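Local structure of mevalonate diphosphate decarboxylase (3LTO) at residues N272-G277 with A300-S305; M17-E22 with T207-A212; S113-T118 with R152-P157; D241-F246 with F253-D258. The protein probably catalyses the ATP-dependent decarboxylation of mevalonate 5-diphosphate to isopentenyl diphosphate, a step in isoprenoid lipid biosynthesis. All coordinates share one frame; numbering follows the deposited sequence.

Contact 1 of 4, residues N272-G277 with A300-S305; sequences NEKGDG and ARQFKS
The side-chain amide of Gln-302 is met at its oxygen by the ammonium group of Lys-274. NZ lies 2.7 Å from OE1 and is tilted 24° from the carbonyl plane, in a hydrogen bond whose C=O...N angle is 147°. Neither side of the amide is stacked by the segment 272-277; Lys-274 meets the group at its carbonyl end. Its CE follows close behind NZ, 3.1 Å from Gln-302 OE1. The two side chains approach from opposite directions. Gln-302 runs straight out from helix 297-308, with CG anti to the backbone N (chi1 176°), whereas Lys-274 bends at chi2 and carries its ammonium across to the glutamine. The same nitrogen forms a salt bridge with the preceding residue, Glu-273, whose OE2 is 3.1 Å from Lys-274 NZ. Lys-274 closes helix 258-274, and Gly-275 leaves it with positive phi. Elsewhere the two helices pack through Phe-303, which meets Phe-270 edge-to-face and touches Ile-263, Val-266 and Ile-267. The contact therefore joins the C-terminal end of helix 258-274 to helix 297-308 at the surface of the C-terminal domain. The lysine charge is shared between a carboxylate and a neutral carbonyl, so Glu-273 probably neutralises it while Gln-302 adds a dipole through a single short hydrogen bond, and solvent would probably screen the charge in part.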
# COMPACT_ATOMS: atom_id res chain seq x y z
N ASN A 272 29.86 26.56 3.72
CA ASN A 272 30.91 26.59 4.74
C ASN A 272 31.13 28.01 5.23
O ASN A 272 31.30 28.25 6.43
CB ASN A 272 32.22 26.05 4.17
CG ASN A 272 32.11 24.61 3.72
OD1 ASN A 272 31.63 23.75 4.45
ND2 ASN A 272 32.56 24.34 2.50
N GLU A 273 31.12 28.94 4.29
CA GLU A 273 31.33 30.36 4.56
C GLU A 273 30.17 30.98 5.34
O GLU A 273 30.40 31.62 6.37
CB GLU A 273 31.49 31.10 3.23
CG GLU A 273 31.76 32.59 3.37
CD GLU A 273 31.36 33.38 2.13
OE1 GLU A 273 31.72 32.97 1.00
OE2 GLU A 273 30.69 34.42 2.28
N LYS A 274 28.95 30.80 4.86
CA LYS A 274 27.76 31.38 5.48
C LYS A 274 27.19 30.61 6.67
O LYS A 274 26.48 31.18 7.50
CB LYS A 274 26.64 31.53 4.44
CG LYS A 274 26.98 32.41 3.26
CD LYS A 274 27.26 33.84 3.69
CE LYS A 274 27.71 34.69 2.51
NZ LYS A 274 28.11 36.07 2.91
N GLY A 275 27.49 29.32 6.75
CA GLY A 275 26.97 28.51 7.83
C GLY A 275 25.49 28.23 7.59
O GLY A 275 24.77 27.78 8.49
N ASP A 276 25.04 28.50 6.37
CA ASP A 276 23.64 28.30 5.99
C ASP A 276 23.57 28.35 4.47
O ASP A 276 24.44 28.94 3.81
CB ASP A 276 22.77 29.39 6.62
CG ASP A 276 21.28 29.15 6.40
OD1 ASP A 276 20.85 27.98 6.36
OD2 ASP A 276 20.52 30.15 6.29
N GLY A 277 22.55 27.73 3.90
CA GLY A 277 22.42 27.74 2.45
C GLY A 277 21.20 27.01 1.95
O GLY A 277 20.26 26.76 2.71
N ALA A 300 19.32 33.82 -0.61
CA ALA A 300 19.15 33.32 -1.97
C ALA A 300 19.55 34.36 -3.01
O ALA A 300 20.27 34.06 -3.96
CB ALA A 300 17.70 32.91 -2.19
N ARG A 301 19.07 35.59 -2.83
CA ARG A 301 19.40 36.66 -3.75
C ARG A 301 20.91 36.93 -3.70
O ARG A 301 21.53 37.23 -4.72
CB ARG A 301 18.61 37.93 -3.40
CG ARG A 301 18.87 39.11 -4.33
CD ARG A 301 17.98 40.31 -4.00
NE ARG A 301 18.49 41.55 -4.59
CZ ARG A 301 18.69 41.75 -5.89
NH1 ARG A 301 18.42 40.78 -6.76
NH2 ARG A 301 19.18 42.90 -6.33
N GLN A 302 21.49 36.81 -2.51
CA GLN A 302 22.92 37.03 -2.35
C GLN A 302 23.73 35.96 -3.10
O GLN A 302 24.74 36.26 -3.72
CB GLN A 302 23.29 37.03 -0.86
CG GLN A 302 24.78 37.17 -0.57
CD GLN A 302 25.09 37.14 0.92
OE1 GLN A 302 26.26 37.16 1.32
NE2 GLN A 302 24.05 37.09 1.75
N PHE A 303 23.28 34.71 -3.03
CA PHE A 303 23.99 33.64 -3.72
C PHE A 303 23.82 33.74 -5.25
O PHE A 303 24.76 33.52 -6.00
CB PHE A 303 23.51 32.27 -3.23
CG PHE A 303 24.19 31.12 -3.89
CD1 PHE A 303 23.68 30.57 -5.07
CD2 PHE A 303 25.39 30.63 -3.39
CE1 PHE A 303 24.36 29.55 -5.74
CE2 PHE A 303 26.09 29.60 -4.06
CZ PHE A 303 25.56 29.07 -5.24
N LYS A 304 22.62 34.08 -5.69
CA LYS A 304 22.35 34.22 -7.11
C LYS A 304 23.22 35.35 -7.66
O LYS A 304 23.84 35.23 -8.72
CB LYS A 304 20.87 34.55 -7.34
CG LYS A 304 20.49 34.87 -8.78
CD LYS A 304 19.00 35.12 -8.89
CE LYS A 304 18.56 35.27 -10.34
NZ LYS A 304 17.06 35.22 -10.50
N SER A 305 23.25 36.46 -6.93
CA SER A 305 24.04 37.62 -7.32
C SER A 305 25.52 37.30 -7.37
O SER A 305 26.18 37.52 -8.39
CB SER A 305 23.81 38.78 -6.34
OG SER A 305 22.46 39.21 -6.35

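Contact 2 of 4, residues M17-E22 with T207-A212; sequences MGKKDE and TRSERA. With SO4 (sulfate ion), chain D; SO4 (sulfate ion), chain C.
Lys-19 and Met-17 reach helix 208-224 across the seam between the N- and C-terminal domains, from a loop that also lines two anion sites. Lys-19 gives a hydrogen bond from NZ to Ser-209 OG, at 2.7 Å. Its chain is extended until the last bond, where a turn (chi4 -59°) brings the ammonium group to the serine. The same nitrogen forms a salt bridge with Asp-28, and Tyr-205 adds a cation-pi contact. Ser-209 OG is in turn hydrogen-bonded to Asn-29 OD1. Alongside, the aliphatic part of Lys-19 passes Arg-208, CD to CG 4.2 Å apart. Met-17, a selenomethionine, comes at Arg-208 from the opposite direction, its methyl CE 3.1 Å from NE; so short a separation is doubtful in detail. The guanidinium of Arg-208 has Ala-212 CB over one face, 3.5 Å above its plane, and forms salt bridges with Glu-238 and Asp-241. On the far side of the loop, the backbone N of Met-17 gives a hydrogen bond to O4 of one sulfate (2.8 Å), which Tyr-16 N, Ser-149 and Arg-152 also hold. Lys-20 NZ binds O4 of the second sulfate, likewise at 2.8 Å. Both sulfates probably come from the crystallisation liquor; their binding is consistent with sites able to hold anionic groups. At the seam, Lys-19 NZ is shared between the Asp-28 carboxylate and the serine hydroxyl, so its charge is probably balanced mainly by Asp-28, as that of Arg-208 is by Glu-238 and Asp-241.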
# COMPACT_ATOMS: atom_id res chain seq x y z
N MSE A 17 12.93 6.80 -8.25
CA MSE A 17 13.79 6.36 -9.35
C MSE A 17 13.25 5.24 -10.24
O MSE A 17 14.00 4.63 -11.00
CB MSE A 17 15.16 5.95 -8.81
CG MSE A 17 16.28 6.08 -9.81
SE MSE A 17 17.95 5.37 -9.13
CE MSE A 17 17.87 6.16 -7.38
N GLY A 18 11.95 4.99 -10.17
CA GLY A 18 11.38 3.94 -10.99
C GLY A 18 11.81 2.55 -10.58
O GLY A 18 11.59 1.59 -11.31
N LYS A 19 12.43 2.44 -9.41
CA LYS A 19 12.86 1.14 -8.92
C LYS A 19 11.61 0.53 -8.27
O LYS A 19 11.19 0.94 -7.20
CB LYS A 19 13.98 1.31 -7.89
CG LYS A 19 14.73 0.03 -7.56
CD LYS A 19 16.03 0.30 -6.81
CE LYS A 19 16.61 -0.99 -6.26
NZ LYS A 19 15.66 -1.67 -5.32
N LYS A 20 11.02 -0.45 -8.94
CA LYS A 20 9.80 -1.08 -8.43
C LYS A 20 9.76 -2.58 -8.66
O LYS A 20 10.50 -3.11 -9.48
CB LYS A 20 8.59 -0.43 -9.10
CG LYS A 20 8.59 -0.57 -10.62
CD LYS A 20 7.42 0.13 -11.27
CE LYS A 20 7.43 -0.07 -12.78
NZ LYS A 20 6.35 0.70 -13.47
N ASP A 21 8.88 -3.25 -7.92
CA ASP A 21 8.73 -4.70 -8.03
C ASP A 21 8.06 -5.06 -9.35
O ASP A 21 7.05 -4.47 -9.73
CB ASP A 21 7.88 -5.23 -6.87
CG ASP A 21 7.83 -6.74 -6.82
OD1 ASP A 21 8.79 -7.35 -6.30
OD2 ASP A 21 6.84 -7.31 -7.32
N GLU A 22 8.62 -6.04 -10.04
CA GLU A 22 8.12 -6.47 -11.34
C GLU A 22 6.68 -6.99 -11.36
O GLU A 22 5.99 -6.83 -12.36
CB GLU A 22 9.05 -7.55 -11.89
CG GLU A 22 8.72 -8.00 -13.30
CD GLU A 22 9.78 -8.93 -13.86
OE1 GLU A 22 9.96 -10.04 -13.30
OE2 GLU A 22 10.44 -8.55 -14.85
N THR A 207 21.74 -2.48 -3.70
CA THR A 207 21.65 -1.94 -2.34
C THR A 207 21.11 -0.50 -2.26
O THR A 207 21.08 0.11 -1.19
CB THR A 207 23.04 -1.94 -1.69
OG1 THR A 207 23.95 -1.21 -2.52
CG2 THR A 207 23.56 -3.39 -1.53
N ARG A 208 20.68 0.03 -3.41
CA ARG A 208 20.16 1.39 -3.50
C ARG A 208 18.95 1.72 -2.60
O ARG A 208 18.90 2.79 -1.97
CB ARG A 208 19.85 1.69 -4.98
CG ARG A 208 18.99 2.90 -5.25
CD ARG A 208 19.54 4.17 -4.61
NE ARG A 208 18.46 5.15 -4.53
CZ ARG A 208 18.43 6.18 -3.69
NH1 ARG A 208 19.43 6.40 -2.84
NH2 ARG A 208 17.37 6.98 -3.69
N SER A 209 17.98 0.82 -2.53
CA SER A 209 16.80 1.06 -1.71
C SER A 209 17.12 1.07 -0.22
O SER A 209 16.51 1.80 0.55
CB SER A 209 15.72 0.02 -2.02
OG SER A 209 15.27 0.16 -3.35
N GLU A 210 18.08 0.25 0.20
CA GLU A 210 18.47 0.22 1.61
C GLU A 210 18.98 1.60 2.01
O GLU A 210 18.63 2.13 3.06
CB GLU A 210 19.56 -0.82 1.87
CG GLU A 210 19.06 -2.24 1.98
CD GLU A 210 20.12 -3.26 1.58
OE1 GLU A 210 21.29 -3.11 2.00
OE2 GLU A 210 19.78 -4.21 0.86
N ARG A 211 19.82 2.18 1.16
CA ARG A 211 20.38 3.51 1.43
C ARG A 211 19.28 4.58 1.44
O ARG A 211 19.29 5.48 2.28
CB ARG A 211 21.45 3.86 0.40
CG ARG A 211 22.70 2.98 0.46
CD ARG A 211 23.85 3.59 -0.34
NE ARG A 211 23.57 3.66 -1.77
CZ ARG A 211 23.56 2.60 -2.58
NH1 ARG A 211 23.81 1.40 -2.10
NH2 ARG A 211 23.31 2.75 -3.88
N ALA A 212 18.35 4.48 0.49
CA ALA A 212 17.26 5.44 0.38
C ALA A 212 16.39 5.45 1.64
O ALA A 212 15.96 6.50 2.11
CB ALA A 212 16.40 5.13 -0.84
S SO4 D . 7.39 4.16 -13.41
O1 SO4 D . 6.75 3.61 -12.21
O2 SO4 D . 6.58 5.27 -13.95
O3 SO4 D . 8.73 4.66 -13.07
O4 SO4 D . 7.51 3.11 -14.43
S SO4 C . 11.71 10.47 -8.47
O1 SO4 C . 11.61 10.20 -7.03
O2 SO4 C . 10.40 10.91 -8.95
O3 SO4 C . 12.72 11.52 -8.68
O4 SO4 C . 12.11 9.27 -9.21

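Contact 3 of 4, residues S113-T118 with R152-P157; sequences SFAALT and RSFYAP. With SO4 (sulfate ion), chain C.
Thr-118 and Ser-153 both enter this contact by their carbon atoms, although each carries a hydroxyl, and the segments meet by apolar packing alone. This is internal packing of the N-terminal domain, joining helix 110-129 to the segment before strand 158-162. Ala-115 lies at the middle: its CB is 3.7 Å from CE2 of Phe-154 and 4.1 Å from CB of Ser-153. With CG anti to the carbonyl carbon (chi1 -73°), the Phe-154 ring reaches the helix by its CE2-CZ side, past Ala-115 to Thr-118. There the threonine crosses the phenylalanine at about a right angle, and Thr-118 CB sits at the ring edge, 4.1 Å from CZ. The hydroxyls are used away from the interface. Thr-118 OG1 bonds to Phe-114 O one turn back, at 2.9 Å, while His-79 NE2 is its partner outside; the threonine's own backbone N reaches the same carbonyl from the opposite face. Ser-153 OG is held by Pro-8 O and Asn-10 ND2. Beside the contact Arg-152 turns the other way, and its NH2 makes an almost straight bond (173°) to sulfate O2 at 2.7 Å, in the guanidinium plane. The Phe-154 ring lies between helix 110-129 and helix 136-144, wedged against Gln-139, Ala-140 and Ser-143. Ala-115 and Ala-116 rest on Ala-7 of strand 2-12, and Phe-114 and Leu-117 pack against helix 71-87.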
# COMPACT_ATOMS: atom_id res chain seq x y z
N SER A 113 2.27 16.22 -15.99
CA SER A 113 1.46 15.95 -17.17
C SER A 113 0.48 14.80 -16.92
O SER A 113 -0.71 14.93 -17.18
CB SER A 113 2.34 15.61 -18.37
OG SER A 113 3.13 16.72 -18.75
N PHE A 114 1.01 13.68 -16.43
CA PHE A 114 0.17 12.52 -16.16
C PHE A 114 -0.87 12.81 -15.08
O PHE A 114 -2.00 12.34 -15.16
CB PHE A 114 1.03 11.30 -15.80
CG PHE A 114 1.65 10.61 -17.00
CD1 PHE A 114 2.86 11.05 -17.52
CD2 PHE A 114 1.00 9.55 -17.62
CE1 PHE A 114 3.40 10.45 -18.66
CE2 PHE A 114 1.53 8.95 -18.76
CZ PHE A 114 2.74 9.40 -19.28
N ALA A 115 -0.49 13.59 -14.07
CA ALA A 115 -1.44 13.93 -13.01
C ALA A 115 -2.59 14.75 -13.61
O ALA A 115 -3.76 14.48 -13.32
CB ALA A 115 -0.76 14.73 -11.90
N ALA A 116 -2.25 15.72 -14.45
CA ALA A 116 -3.25 16.57 -15.12
C ALA A 116 -4.17 15.72 -16.00
O ALA A 116 -5.38 15.89 -15.98
CB ALA A 116 -2.55 17.63 -15.98
N LEU A 117 -3.58 14.82 -16.78
CA LEU A 117 -4.37 13.95 -17.63
C LEU A 117 -5.33 13.11 -16.78
O LEU A 117 -6.50 12.95 -17.11
CB LEU A 117 -3.47 13.01 -18.45
CG LEU A 117 -4.21 11.96 -19.29
CD1 LEU A 117 -5.26 12.64 -20.17
CD2 LEU A 117 -3.21 11.20 -20.15
N THR A 118 -4.82 12.58 -15.67
CA THR A 118 -5.65 11.77 -14.80
C THR A 118 -6.85 12.57 -14.28
O THR A 118 -7.98 12.11 -14.33
CB THR A 118 -4.86 11.24 -13.59
OG1 THR A 118 -3.78 10.41 -14.04
CG2 THR A 118 -5.78 10.42 -12.69
N ARG A 152 2.60 11.55 -6.57
CA ARG A 152 3.00 12.49 -5.53
C ARG A 152 2.51 13.91 -5.78
O ARG A 152 2.53 14.75 -4.87
CB ARG A 152 4.52 12.53 -5.41
CG ARG A 152 5.11 11.37 -4.67
CD ARG A 152 6.56 11.66 -4.33
NE ARG A 152 7.47 10.83 -5.09
CZ ARG A 152 8.14 11.21 -6.16
NH1 ARG A 152 8.01 12.44 -6.64
NH2 ARG A 152 8.95 10.35 -6.76
N SER A 153 2.06 14.19 -7.00
CA SER A 153 1.58 15.53 -7.31
C SER A 153 0.16 15.81 -6.83
O SER A 153 -0.31 16.95 -6.92
CB SER A 153 1.68 15.78 -8.82
OG SER A 153 3.03 15.95 -9.20
N PHE A 154 -0.51 14.79 -6.31
CA PHE A 154 -1.88 14.91 -5.81
C PHE A 154 -1.93 15.38 -4.35
O PHE A 154 -3.01 15.48 -3.76
CB PHE A 154 -2.59 13.55 -5.93
CG PHE A 154 -2.95 13.18 -7.34
CD1 PHE A 154 -4.19 13.53 -7.86
CD2 PHE A 154 -2.01 12.58 -8.17
CE1 PHE A 154 -4.50 13.27 -9.20
CE2 PHE A 154 -2.31 12.32 -9.51
CZ PHE A 154 -3.55 12.67 -10.03
N TYR A 155 -0.77 15.66 -3.78
CA TYR A 155 -0.69 16.10 -2.39
C TYR A 155 0.27 17.27 -2.28
O TYR A 155 1.16 17.42 -3.11
CB TYR A 155 -0.23 14.94 -1.51
CG TYR A 155 -1.05 13.69 -1.71
CD1 TYR A 155 -2.24 13.49 -1.01
CD2 TYR A 155 -0.68 12.74 -2.66
CE1 TYR A 155 -3.04 12.38 -1.25
CE2 TYR A 155 -1.47 11.62 -2.91
CZ TYR A 155 -2.65 11.45 -2.20
OH TYR A 155 -3.47 10.37 -2.47
N ALA A 156 0.09 18.09 -1.25
CA ALA A 156 0.92 19.26 -1.00
C ALA A 156 0.78 19.68 0.46
O ALA A 156 -0.23 19.37 1.10
CB ALA A 156 0.49 20.40 -1.92
N PRO A 157 1.79 20.38 1.01
CA PRO A 157 3.03 20.77 0.32
C PRO A 157 4.09 19.67 0.24
O PRO A 157 5.04 19.79 -0.53
CB PRO A 157 3.49 21.98 1.13
CG PRO A 157 3.09 21.60 2.52
CD PRO A 157 1.69 21.07 2.31
S SO4 C . 11.71 10.47 -8.47
O1 SO4 C . 11.61 10.20 -7.03
O2 SO4 C . 10.40 10.91 -8.95
O3 SO4 C . 12.72 11.52 -8.68
O4 SO4 C . 12.11 9.27 -9.21

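Contact 4 of 4, residues D241-F246 with F253-D258; sequences DMHQLF and FSYITD
Phe-246, with His-243, Phe-253 and Tyr-255, forms an aromatic cluster where the end of helix 228-247 meets the loop leading to helix 258-274. At the root of Phe-246, CB lies over one face of the Phe-253 ring in a CH-pi contact, 3.7 Å from the centroid and 20° off the ring normal. CG and CD1 pass near CE2 and CZ of Phe-253, the two rings oblique, with CD1 to CZ at 3.6 Å. On the other side, the edge of Tyr-255 points at the face of the Phe-246 ring near CD2 and CE2, CE2 to CE2 3.7 Å, in an offset edge-to-face pair with planes at 88°. CE2 of Phe-246 also stands over the centre of the His-243 ring, and the far CZ only brushes Tyr-255. Met-242 O lies over the face of Phe-246 away from Tyr-255. His-243 in turn meets Ile-256, ND1 to CD1 3.7 Å, and Ala-195 of helix 192-198 touches Phe-246, Phe-253 and Tyr-255. Tyr-255 OH is bound by Ile-190 O, which fixes the outer end of that ring. The backbones are joined by Phe-253 N giving a hydrogen bond to Phe-246 O (3.3 Å), the donor standing 52° out of the carbonyl plane.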
# COMPACT_ATOMS: atom_id res chain seq x y z
N ASP A 241 24.15 9.79 -4.87
CA ASP A 241 24.06 8.33 -4.86
C ASP A 241 23.49 7.90 -6.20
O ASP A 241 24.09 7.13 -6.95
CB ASP A 241 23.12 7.87 -3.75
CG ASP A 241 23.03 6.35 -3.63
OD1 ASP A 241 23.52 5.63 -4.53
OD2 ASP A 241 22.46 5.88 -2.64
N MSE A 242 22.31 8.44 -6.51
CA MSE A 242 21.65 8.11 -7.76
C MSE A 242 22.55 8.38 -8.96
O MSE A 242 22.72 7.50 -9.80
CB MSE A 242 20.35 8.90 -7.92
CG MSE A 242 19.66 8.66 -9.25
SE MSE A 242 17.86 9.37 -9.35
CE MSE A 242 18.25 11.19 -9.70
N HIS A 243 23.13 9.57 -9.04
CA HIS A 243 23.99 9.88 -10.17
C HIS A 243 25.20 8.98 -10.28
O HIS A 243 25.66 8.71 -11.37
CB HIS A 243 24.38 11.37 -10.16
CG HIS A 243 23.29 12.26 -10.66
ND1 HIS A 243 23.27 12.76 -11.95
CD2 HIS A 243 22.13 12.65 -10.09
CE1 HIS A 243 22.14 13.42 -12.14
NE2 HIS A 243 21.43 13.37 -11.03
N GLN A 244 25.71 8.49 -9.15
CA GLN A 244 26.85 7.58 -9.21
C GLN A 244 26.39 6.31 -9.92
O GLN A 244 27.19 5.64 -10.58
CB GLN A 244 27.36 7.23 -7.80
CG GLN A 244 28.38 6.11 -7.80
CD GLN A 244 29.12 5.96 -6.48
OE1 GLN A 244 30.34 6.17 -6.41
NE2 GLN A 244 28.39 5.59 -5.43
N LEU A 245 25.11 5.98 -9.78
CA LEU A 245 24.55 4.79 -10.43
C LEU A 245 24.70 4.90 -11.94
O LEU A 245 25.06 3.94 -12.60
CB LEU A 245 23.08 4.63 -10.06
CG LEU A 245 22.63 3.57 -9.05
CD1 LEU A 245 23.57 3.48 -7.87
CD2 LEU A 245 21.21 3.92 -8.60
N PHE A 246 24.41 6.08 -12.48
CA PHE A 246 24.52 6.27 -13.92
C PHE A 246 25.95 6.03 -14.43
O PHE A 246 26.15 5.35 -15.43
CB PHE A 246 24.08 7.69 -14.32
CG PHE A 246 22.75 8.12 -13.74
CD1 PHE A 246 21.66 7.26 -13.72
CD2 PHE A 246 22.57 9.42 -13.25
CE1 PHE A 246 20.42 7.68 -13.22
CE2 PHE A 246 21.34 9.85 -12.76
CZ PHE A 246 20.26 8.97 -12.74
N PHE A 253 27.50 6.77 -18.07
CA PHE A 253 27.02 8.02 -18.66
C PHE A 253 26.82 8.98 -17.49
O PHE A 253 26.70 8.55 -16.34
CB PHE A 253 25.72 7.84 -19.45
CG PHE A 253 24.56 7.35 -18.64
CD1 PHE A 253 24.44 6.01 -18.29
CD2 PHE A 253 23.56 8.24 -18.24
CE1 PHE A 253 23.33 5.55 -17.56
CE2 PHE A 253 22.45 7.79 -17.51
CZ PHE A 253 22.34 6.44 -17.16
N SER A 254 26.79 10.27 -17.77
CA SER A 254 26.63 11.22 -16.69
C SER A 254 25.98 12.52 -17.14
O SER A 254 26.29 13.04 -18.21
CB SER A 254 28.00 11.52 -16.08
OG SER A 254 27.92 12.53 -15.09
N TYR A 255 25.07 13.03 -16.31
CA TYR A 255 24.40 14.30 -16.59
C TYR A 255 25.25 15.38 -15.97
O TYR A 255 25.23 16.53 -16.40
CB TYR A 255 23.01 14.33 -15.94
CG TYR A 255 22.08 13.27 -16.46
CD1 TYR A 255 21.55 13.35 -17.74
CD2 TYR A 255 21.74 12.18 -15.67
CE1 TYR A 255 20.69 12.38 -18.22
CE2 TYR A 255 20.89 11.19 -16.13
CZ TYR A 255 20.37 11.30 -17.41
OH TYR A 255 19.53 10.33 -17.87
N ILE A 256 26.00 15.00 -14.95
CA ILE A 256 26.88 15.92 -14.26
C ILE A 256 28.13 16.09 -15.11
O ILE A 256 28.64 15.13 -15.67
CB ILE A 256 27.27 15.39 -12.86
CG1 ILE A 256 26.05 15.45 -11.93
CG2 ILE A 256 28.46 16.18 -12.28
CD1 ILE A 256 26.21 14.64 -10.65
N THR A 257 28.60 17.32 -15.24
CA THR A 257 29.80 17.61 -16.00
C THR A 257 30.68 18.51 -15.16
O THR A 257 30.31 18.86 -14.03
CB THR A 257 29.50 18.38 -17.30
OG1 THR A 257 29.08 19.71 -16.95
CG2 THR A 257 28.41 17.68 -18.11
N ASP A 258 31.83 18.89 -15.70
CA ASP A 258 32.74 19.78 -15.00
C ASP A 258 32.02 21.09 -14.71
O ASP A 258 32.26 21.73 -13.69
CB ASP A 258 34.00 20.02 -15.85
CG ASP A 258 33.68 20.60 -17.22
OD1 ASP A 258 32.67 20.19 -17.83
OD2 ASP A 258 34.46 21.45 -17.70

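How the contacts relate
Contacts 2, 3 and 4 are buried, whereas contact 1 is a surface bridge; the nearest atoms of contacts 1 and 4 are about 13 Å apart. The chemistry follows this placing: contact 3, within the N-terminal domain, is apolar, contact 4 mainly aromatic, contact 1 a single polar tie, and contact 2, at the domain seam, mixes charge with packing. Contacts 2 and 4 touch directly: Arg-208 and Arg-211 both salt-bridge Asp-241, coupling helices 208-224 and 228-247, while Met-17 on Met-242 ties the N-terminal-domain loop to helix 228-247. Contacts 2 and 3 do not touch but share one sulfate. Contacts 4 and 1 lie at the two ends of helix 258-274.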